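Local coordinates for CSE1 (Thermus thermophilus, PDB 4AN8), which belongs to the CasA/Cse1 family and, as part of the Cascade ribonucleoprotein complex, probably serves in selecting foreign DNA during CRISPR adaptive immunity, at residues T47-E53 against D357-E361; T239-Y245 against H277-M281; V282-L286 against D306-M310. All coordinates share one frame; numbering follows the deposited sequence.

Interaction 1 sits on a three-stranded antiparallel sheet, setting the start of helix 50-67 on its outer strand 354-364; the centre of interaction 1 lies about 8 Å from the centre of the chain. The centres of interactions 2 and 3 are each about 14 Å from it. They reach the other outer strand, 191-195, interaction 2 through Met281 alone, interaction 3 through residues such as Ala283 and Met310. Helix 50-67 also backs interaction 2. Their segments follow on at Met281-Val282, and Arg278 packs on Gln284. Interactions 1 and 2 are partly buried, interaction 3 buried. Proline-isoleucine packing and an arginine mark interaction 1, bridging waters and a histidine interaction 2, and backbone contacts with an arginine interaction 3.

Interaction 1: residues T47-E53 against D357-E361; sequences TPSPLEE and DIRRE
The guanidinium of Arg360 lies against the turn that starts the helix. Pro50 sits over one of its faces, with Pro50 CA 3.6 Å from Arg360 NH1, while Pro48 O comes in at the edge, near its plane. Glu53 OE1 is also modelled at the edge, but it and Arg360 NH1 are placed too close together, so both its position and the salt bridge between them are doubtful. Thr47 O approaches obliquely and takes the one hydrogen bond between the two segments, from Arg360 NH2 at 2.8 Å; it is weak, bent to 123°. The other carboxylate oxygen, Glu53 OE2, goes to Arg344 of the middle strand 342-351. Arg360 gets there because its chain, extended at first, bends at chi3 (37°).

Next along the strand the contact turns apolar. The Pro50 ring lies between Arg360 and Ile358: Pro50 CG rests 3.8 Å from Arg360 CB, and Pro50 CD presses on Ile358 CG2 at 3.4 Å, tighter than usual for two carbons. Leu51 meets the other branch of the isoleucine at about a right angle, Leu51 CD1 to Ile358 CD1 at 3.7 Å. Arg359 points away from the helix, salt-bridged to Glu361 and bonded to Ser298 O.

The turn is firmly built. Thr47 OG1 accepts from Ser49 N at 3.0 Å, an ST turn, and Ser49 OG accepts from Glu52 N at 3.1 Å, nearly straight at 176°. This is the classic serine N-cap with proline in the helix's first turn, here docking helix 50-67 onto the outer strand 354-364 of an antiparallel sheet.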
loop_
_atom_site.group_PDB
_atom_site.type_symbol
_atom_site.label_atom_id
_atom_site.label_comp_id
_atom_site.label_asym_id
_atom_site.label_seq_id
_atom_site.Cartn_x
_atom_site.Cartn_y
_atom_site.Cartn_z
ATOM N N THR A 47 10.397 -6.375 -6.624
ATOM C CA THR A 47 10.069 -7.567 -5.883
ATOM C C THR A 47 8.682 -8.041 -6.284
ATOM O O THR A 47 7.818 -7.228 -6.607
ATOM C CB THR A 47 10.125 -7.294 -4.346
ATOM O OG1 THR A 47 9.494 -8.373 -3.650
ATOM C CG2 THR A 47 9.410 -5.967 -4.004
ATOM N N PRO A 48 8.461 -9.359 -6.279
ATOM C CA PRO A 48 7.100 -9.841 -6.516
ATOM C C PRO A 48 6.140 -9.458 -5.384
ATOM O O PRO A 48 4.947 -9.309 -5.626
ATOM C CB PRO A 48 7.266 -11.366 -6.595
ATOM C CG PRO A 48 8.531 -11.658 -5.883
ATOM C CD PRO A 48 9.425 -10.455 -6.097
ATOM N N SER A 49 6.654 -9.290 -4.170
ATOM C CA SER A 49 5.816 -8.894 -3.038
ATOM C C SER A 49 5.566 -7.396 -2.877
ATOM O O SER A 49 6.491 -6.623 -2.612
ATOM C CB SER A 49 6.439 -9.361 -1.740
ATOM O OG SER A 49 5.731 -8.743 -0.709
ATOM N N PRO A 50 4.302 -6.985 -2.975
ATOM C CA PRO A 50 3.981 -5.566 -2.769
ATOM C C PRO A 50 4.264 -5.088 -1.328
ATOM O O PRO A 50 4.498 -3.886 -1.123
ATOM C CB PRO A 50 2.480 -5.482 -3.091
ATOM C CG PRO A 50 2.176 -6.768 -3.916
ATOM C CD PRO A 50 3.133 -7.793 -3.373
ATOM N N LEU A 51 4.233 -5.999 -0.352
ATOM C CA LEU A 51 4.551 -5.635 1.025
ATOM C C LEU A 51 6.050 -5.347 1.135
ATOM O O LEU A 51 6.452 -4.388 1.776
ATOM C CB LEU A 51 4.140 -6.742 2.007
ATOM C CG LEU A 51 2.674 -7.220 1.928
ATOM C CD1 LEU A 51 2.353 -8.143 3.114
ATOM C CD2 LEU A 51 1.662 -6.045 1.823
ATOM N N GLU A 52 6.866 -6.189 0.514
ATOM C CA GLU A 52 8.306 -5.964 0.453
ATOM C C GLU A 52 8.626 -4.615 -0.154
ATOM O O GLU A 52 9.414 -3.850 0.389
ATOM C CB GLU A 52 9.003 -7.058 -0.364
ATOM C CG GLU A 52 9.594 -8.156 0.465
ATOM C CD GLU A 52 10.360 -9.213 -0.360
ATOM O OE1 GLU A 52 10.702 -8.965 -1.544
ATOM O OE2 GLU A 52 10.624 -10.302 0.179
ATOM N N GLU A 53 8.011 -4.321 -1.288
ATOM C CA GLU A 53 8.236 -3.044 -1.944
ATOM C C GLU A 53 7.883 -1.886 -1.000
ATOM O O GLU A 53 8.624 -0.902 -0.914
ATOM C CB GLU A 53 7.405 -2.959 -3.221
ATOM C CG GLU A 53 7.588 -1.686 -4.039
ATOM C CD GLU A 53 6.784 -1.741 -5.353
ATOM O OE1 GLU A 53 6.215 -2.807 -5.647
ATOM O OE2 GLU A 53 6.694 -0.728 -6.084
ATOM N N ASP A 357 -5.400 -11.421 0.794
ATOM C CA ASP A 357 -4.754 -11.128 -0.477
ATOM C C ASP A 357 -3.770 -9.978 -0.314
ATOM O O ASP A 357 -3.852 -9.189 0.634
ATOM C CB ASP A 357 -5.808 -10.780 -1.538
ATOM C CG ASP A 357 -5.280 -10.899 -2.972
ATOM O OD1 ASP A 357 -4.328 -11.673 -3.222
ATOM O OD2 ASP A 357 -5.839 -10.214 -3.866
ATOM N N ILE A 358 -2.853 -9.889 -1.265
ATOM C CA ILE A 358 -1.836 -8.863 -1.273
ATOM C C ILE A 358 -1.816 -8.283 -2.680
ATOM O O ILE A 358 -1.800 -9.017 -3.655
ATOM C CB ILE A 358 -0.515 -9.487 -0.820
ATOM C CG1 ILE A 358 -0.521 -9.585 0.698
ATOM C CG2 ILE A 358 0.651 -8.711 -1.256
ATOM C CD1 ILE A 358 0.354 -10.658 1.212
ATOM N N ARG A 359 -1.878 -6.963 -2.792
ATOM C CA ARG A 359 -2.101 -6.346 -4.092
ATOM C C ARG A 359 -1.189 -5.168 -4.381
ATOM O O ARG A 359 -0.870 -4.382 -3.479
ATOM C CB ARG A 359 -3.567 -5.913 -4.229
ATOM C CG ARG A 359 -4.435 -6.976 -4.865
ATOM C CD ARG A 359 -5.915 -6.805 -4.576
ATOM N NE ARG A 359 -6.451 -5.505 -4.984
ATOM C CZ ARG A 359 -7.675 -5.088 -4.666
ATOM N NH1 ARG A 359 -8.468 -5.888 -3.957
ATOM N NH2 ARG A 359 -8.110 -3.891 -5.052
ATOM N N ARG A 360 -0.797 -5.071 -5.653
ATOM C CA ARG A 360 -0.080 -3.944 -6.216
ATOM C C ARG A 360 -0.940 -3.329 -7.323
ATOM O O ARG A 360 -1.245 -3.977 -8.320
ATOM C CB ARG A 360 1.275 -4.398 -6.777
ATOM C CG ARG A 360 1.992 -3.377 -7.674
ATOM C CD ARG A 360 3.538 -3.528 -7.643
ATOM N NE ARG A 360 3.937 -4.927 -7.557
ATOM C CZ ARG A 360 4.854 -5.423 -6.731
ATOM N NH1 ARG A 360 5.520 -4.660 -5.895
ATOM N NH2 ARG A 360 5.102 -6.717 -6.751
ATOM N N GLU A 361 -1.348 -2.080 -7.152
ATOM C CA GLU A 361 -2.061 -1.412 -8.236
ATOM C C GLU A 361 -1.293 -0.223 -8.808
ATOM O O GLU A 361 -0.613 0.485 -8.090
ATOM C CB GLU A 361 -3.473 -1.032 -7.813
ATOM C CG GLU A 361 -4.455 -2.071 -8.255
ATOM C CD GLU A 361 -5.640 -2.178 -7.350
ATOM O OE1 GLU A 361 -6.216 -1.118 -6.993
ATOM O OE2 GLU A 361 -5.991 -3.331 -6.999
#

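Interaction 2: residues T239-Y245 against H277-M281; sequences TGRTRVY and HRDPM
Arg241 and His277 meet through water 2, gripped by three groups. It donates to Arg241 O at 3.1 Å, pairs with His277 NE2 at 2.9 Å in the plane of the imidazole, and donates a weak bond to Asp279 OD2. With CG anti to the backbone N (chi1 176°), His277 sends its ring toward the helix, and the Thr239-Gly240 peptide lies over one face, Gly240 N being 3.7 Å from His277 ND1. Val244 CG2 approaches the same ring obliquely. A second water, water 1, joins Thr239 OG1 at 2.6 Å to the backbone His277 N.

In the fold, this is a short helix, 241-245, set against the irregular loop that leads from strand 261-273 to strand 284-286. The loop is shaped by an Asx turn: Asp279 OD1 accepts from Met281 N at 2.8 Å with an angle of 166°, through its anti lone pair. Asp279 OD2 has a stronger partner than the water in Arg58 of helix 50-67.

Tyr245 reaches across to the same aspartate, its ring edge meeting the carboxylate at Tyr245 CE1 to Asp279 OD2, 3.5 Å. Beyond it Tyr245 OH rests 3.4 Å from Pro280 CG. Arg241 NE approaches that same carbon, Pro280 CG, at 3.6 Å, while Arg241 NH1 bonds to Val208 O and Arg241 NH2 to Pro209 O.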
loop_
_atom_site.group_PDB
_atom_site.type_symbol
_atom_site.label_atom_id
_atom_site.label_comp_id
_atom_site.label_asym_id
_atom_site.label_seq_id
_atom_site.Cartn_x
_atom_site.Cartn_y
_atom_site.Cartn_z
ATOM N N THR A 239 2.888 7.860 16.807
ATOM C CA THR A 239 3.101 9.149 16.178
ATOM C C THR A 239 4.569 9.307 15.844
ATOM O O THR A 239 5.404 8.579 16.365
ATOM C CB THR A 239 2.663 10.300 17.123
ATOM O OG1 THR A 239 2.772 11.539 16.424
ATOM C CG2 THR A 239 3.539 10.351 18.414
ATOM N N GLY A 240 4.899 10.269 14.998
ATOM C CA GLY A 240 6.274 10.419 14.553
ATOM C C GLY A 240 6.486 9.623 13.279
ATOM O O GLY A 240 6.380 8.395 13.279
ATOM N N ARG A 241 6.784 10.320 12.187
ATOM C CA ARG A 241 6.848 9.683 10.880
ATOM C C ARG A 241 7.814 8.494 10.839
ATOM O O ARG A 241 7.434 7.403 10.428
ATOM C CB ARG A 241 7.199 10.688 9.782
ATOM C CG ARG A 241 7.110 10.093 8.369
ATOM C CD ARG A 241 7.561 11.102 7.336
ATOM N NE ARG A 241 6.746 12.312 7.384
ATOM C CZ ARG A 241 6.946 13.378 6.627
ATOM N NH1 ARG A 241 7.940 13.395 5.722
ATOM N NH2 ARG A 241 6.141 14.421 6.760
ATOM N N THR A 242 9.059 8.696 11.252
ATOM C CA THR A 242 10.030 7.622 11.130
ATOM C C THR A 242 9.873 6.604 12.229
ATOM O O THR A 242 10.292 5.453 12.068
ATOM C CB THR A 242 11.474 8.135 11.070
ATOM O OG1 THR A 242 11.872 8.607 12.361
ATOM C CG2 THR A 242 11.565 9.266 10.066
ATOM N N ARG A 243 9.269 7.007 13.345
ATOM C CA ARG A 243 9.014 6.049 14.426
ATOM C C ARG A 243 7.957 5.080 13.906
ATOM O O ARG A 243 8.047 3.885 14.077
ATOM C CB ARG A 243 8.531 6.759 15.711
ATOM C CG ARG A 243 8.036 5.810 16.796
ATOM C CD ARG A 243 7.550 6.551 18.081
ATOM N NE ARG A 243 8.603 7.381 18.677
ATOM C CZ ARG A 243 8.597 8.717 18.642
ATOM N NH1 ARG A 243 7.597 9.393 18.072
ATOM N NH2 ARG A 243 9.586 9.391 19.195
ATOM N N VAL A 244 6.948 5.618 13.254
ATOM C CA VAL A 244 5.944 4.774 12.630
ATOM C C VAL A 244 6.468 3.936 11.446
ATOM O O VAL A 244 6.152 2.771 11.359
ATOM C CB VAL A 244 4.680 5.566 12.308
ATOM C CG1 VAL A 244 3.664 4.684 11.556
ATOM C CG2 VAL A 244 4.077 6.060 13.621
ATOM N N TYR A 245 7.299 4.511 10.580
ATOM C CA TYR A 245 7.951 3.761 9.490
ATOM C C TYR A 245 8.779 2.575 9.991
ATOM O O TYR A 245 8.980 1.587 9.281
ATOM C CB TYR A 245 8.906 4.674 8.709
ATOM C CG TYR A 245 8.257 5.609 7.703
ATOM C CD1 TYR A 245 6.860 5.657 7.531
ATOM C CD2 TYR A 245 9.045 6.451 6.929
ATOM C CE1 TYR A 245 6.291 6.509 6.601
ATOM C CE2 TYR A 245 8.485 7.305 5.994
ATOM C CZ TYR A 245 7.120 7.331 5.828
ATOM O OH TYR A 245 6.600 8.200 4.901
ATOM N N HIS A 277 -1.460 11.491 14.587
ATOM C CA HIS A 277 -0.609 11.192 13.440
ATOM C C HIS A 277 -1.261 10.321 12.370
ATOM O O HIS A 277 -1.829 9.281 12.654
ATOM C CB HIS A 277 0.677 10.517 13.923
ATOM C CG HIS A 277 1.579 10.070 12.813
ATOM N ND1 HIS A 277 2.497 10.905 12.216
ATOM C CD2 HIS A 277 1.697 8.874 12.191
ATOM C CE1 HIS A 277 3.155 10.238 11.286
ATOM N NE2 HIS A 277 2.681 9.007 11.243
ATOM N N ARG A 278 -1.158 10.753 11.127
ATOM C CA ARG A 278 -1.567 9.939 9.991
ATOM C C ARG A 278 -0.331 9.656 9.159
ATOM O O ARG A 278 0.419 10.561 8.821
ATOM C CB ARG A 278 -2.609 10.674 9.135
ATOM C CG ARG A 278 -2.971 9.964 7.830
ATOM C CD ARG A 278 -4.162 10.633 7.117
ATOM N NE ARG A 278 -3.932 12.061 6.880
ATOM C CZ ARG A 278 -3.756 12.593 5.677
ATOM N NH1 ARG A 278 -3.809 11.816 4.609
ATOM N NH2 ARG A 278 -3.546 13.893 5.537
ATOM N N ASP A 279 -0.106 8.393 8.849
ATOM C CA ASP A 279 1.032 8.014 8.020
ATOM C C ASP A 279 0.926 8.712 6.646
ATOM O O ASP A 279 -0.147 8.803 6.062
ATOM C CB ASP A 279 1.086 6.483 7.888
ATOM C CG ASP A 279 2.324 6.001 7.175
ATOM O OD1 ASP A 279 2.393 6.226 5.949
ATOM O OD2 ASP A 279 3.205 5.371 7.817
ATOM N N PRO A 280 2.046 9.247 6.149
ATOM C CA PRO A 280 2.061 9.947 4.854
ATOM C C PRO A 280 1.514 9.095 3.705
ATOM O O PRO A 280 1.011 9.651 2.739
ATOM C CB PRO A 280 3.553 10.202 4.619
ATOM C CG PRO A 280 4.134 10.302 6.005
ATOM C CD PRO A 280 3.345 9.312 6.844
ATOM N N MET A 281 1.618 7.771 3.781
ATOM C CA MET A 281 1.177 6.960 2.652
ATOM C C MET A 281 -0.301 6.590 2.727
ATOM O O MET A 281 -0.839 5.910 1.840
ATOM C CB MET A 281 2.049 5.722 2.512
ATOM C CG MET A 281 3.457 6.055 2.004
ATOM S SD MET A 281 4.539 4.607 2.090
ATOM C CE MET A 281 6.098 5.326 1.528
HETATM O O HOH W 1 0.508 12.704 16.764
HETATM O O HOH W 2 4.461 7.458 9.549
#

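Interaction 3: residues V282-L286 against D306-M310; sequences VAQRL and DFSAM
Met310 and Gln284 meet backbone to backbone. Met310 CA points its hydrogen at Gln284 O, a CA-H...O contact of 3.2 Å with an angle of 155° at the hydrogen. Farther along the strand, water 3 bridges: it accepts from Leu286 N at 2.7 Å and donates to Ala309 O at 2.9 Å. Together these tie the strand to the loop although its conventional backbone bonds go to other partners.

The charged pairing is Arg285 with Asp306. Arg285 was modelled in two conformers, so what its side chain does here is somewhat doubtful. In the conformer described, Arg285 NH1 lies 2.7 Å from Asp306 OD1, a salt bridge whose hydrogen bond is weak because the angle at the proton is only 117°; the two flat groups stand almost perpendicular. Arg285 NE in the same conformer bonds back to Leu286 O of its own strand at 3.2 Å, in the guanidinium plane. Asp306 OD1 has a second partner in Arg301.

Apolar contact is modest: Ala283 CB faces Met310 CB at 4.3 Å. Met310 CG sits between the backbone N and the carbonyl carbon (chi1 72°) with the chain extended beyond it, which carries its end away from residues 282-286.

Strand 284-286 pairs antiparallel with 292-294 in a hairpin, Arg285 bonding to Leu293, so the 306-310 turn packs beside a two-stranded sheet. Ala283, Phe307 and Met310 all touch Phe192 of strand 191-195, while on the long helix 372-403 Phe307 touches Leu378 and Ser308 touches Leu382.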
loop_
_atom_site.group_PDB
_atom_site.type_symbol
_atom_site.label_atom_id
_atom_site.label_comp_id
_atom_site.label_asym_id
_atom_site.label_seq_id
_atom_site.Cartn_x
_atom_site.Cartn_y
_atom_site.Cartn_z
ATOM N N VAL A 282 -0.965 7.053 3.784
ATOM C CA VAL A 282 -2.310 6.605 4.070
ATOM C C VAL A 282 -3.319 7.699 3.781
ATOM O O VAL A 282 -3.099 8.850 4.131
ATOM C CB VAL A 282 -2.419 6.173 5.551
ATOM C CG1 VAL A 282 -3.866 5.952 5.950
ATOM C CG2 VAL A 282 -1.555 4.941 5.803
ATOM N N ALA A 283 -4.428 7.338 3.138
ATOM C CA ALA A 283 -5.509 8.261 2.823
ATOM C C ALA A 283 -6.766 7.955 3.647
ATOM O O ALA A 283 -6.919 6.868 4.197
ATOM C CB ALA A 283 -5.823 8.194 1.380
ATOM N N GLN A 284 -7.677 8.913 3.743
ATOM C CA GLN A 284 -8.873 8.691 4.542
ATOM C C GLN A 284 -10.126 9.151 3.814
ATOM O O GLN A 284 -10.059 9.964 2.876
ATOM C CB GLN A 284 -8.753 9.360 5.914
ATOM C CG GLN A 284 -7.839 8.617 6.890
ATOM C CD GLN A 284 -7.707 9.329 8.234
ATOM O OE1 GLN A 284 -7.621 10.555 8.292
ATOM N NE2 GLN A 284 -7.710 8.557 9.323
ATOM N N ARG A 285 -11.254 8.607 4.260
ATOM C CA ARG A 285 -12.557 8.886 3.684
ATOM C C ARG A 285 -13.591 8.919 4.820
ATOM O O ARG A 285 -13.330 8.407 5.926
ATOM C CB ARG A 285 -12.879 7.778 2.679
ATOM C CG ARG A 285 -14.233 7.859 2.053
ATOM C CD ARG A 285 -14.816 6.478 1.743
ATOM N NE ARG A 285 -16.211 6.607 1.332
ATOM C CZ ARG A 285 -16.692 6.227 0.155
ATOM N NH1 ARG A 285 -15.900 5.651 -0.743
ATOM N NH2 ARG A 285 -17.974 6.412 -0.119
ATOM N N LEU A 286 -14.762 9.485 4.571
ATOM C CA LEU A 286 -15.840 9.421 5.565
ATOM C C LEU A 286 -16.734 8.211 5.305
ATOM O O LEU A 286 -16.970 7.854 4.157
ATOM C CB LEU A 286 -16.694 10.690 5.532
ATOM C CG LEU A 286 -16.004 11.986 5.987
ATOM C CD1 LEU A 286 -16.982 13.139 6.003
ATOM C CD2 LEU A 286 -15.364 11.796 7.358
ATOM N N ASP A 306 -12.732 4.598 -4.601
ATOM C CA ASP A 306 -12.614 5.474 -3.442
ATOM C C ASP A 306 -11.849 6.765 -3.737
ATOM O O ASP A 306 -11.633 7.560 -2.821
ATOM C CB ASP A 306 -11.940 4.732 -2.275
ATOM C CG ASP A 306 -12.789 3.608 -1.735
ATOM O OD1 ASP A 306 -13.982 3.829 -1.480
ATOM O OD2 ASP A 306 -12.281 2.480 -1.591
ATOM N N PHE A 307 -11.413 6.975 -4.978
ATOM C CA PHE A 307 -10.547 8.121 -5.273
ATOM C C PHE A 307 -11.185 9.521 -5.091
ATOM O O PHE A 307 -10.457 10.495 -4.890
ATOM C CB PHE A 307 -9.905 8.042 -6.667
ATOM C CG PHE A 307 -8.726 7.094 -6.768
ATOM C CD1 PHE A 307 -8.259 6.393 -5.658
ATOM C CD2 PHE A 307 -8.081 6.911 -7.993
ATOM C CE1 PHE A 307 -7.187 5.538 -5.777
ATOM C CE2 PHE A 307 -7.014 6.068 -8.120
ATOM C CZ PHE A 307 -6.550 5.383 -7.017
ATOM N N SER A 308 -12.509 9.648 -5.186
ATOM C CA SER A 308 -13.142 10.952 -4.954
ATOM C C SER A 308 -13.479 11.141 -3.473
ATOM O O SER A 308 -13.458 12.257 -2.966
ATOM C CB SER A 308 -14.407 11.108 -5.800
ATOM O OG SER A 308 -15.377 10.151 -5.408
ATOM N N ALA A 309 -13.759 10.043 -2.784
ATOM C CA ALA A 309 -14.061 10.091 -1.367
ATOM C C ALA A 309 -12.834 10.435 -0.499
ATOM O O ALA A 309 -12.995 10.850 0.644
ATOM C CB ALA A 309 -14.694 8.785 -0.899
ATOM N N MET A 310 -11.629 10.278 -1.028
ATOM C CA MET A 310 -10.445 10.629 -0.245
ATOM C C MET A 310 -10.180 12.153 -0.265
ATOM O O MET A 310 -9.460 12.673 0.583
ATOM C CB MET A 310 -9.222 9.854 -0.739
ATOM C CG MET A 310 -8.708 10.333 -2.066
ATOM S SD MET A 310 -7.478 9.230 -2.775
ATOM C CE MET A 310 -7.127 10.023 -4.340
HETATM O O HOH W 3 -15.262 11.091 2.425
#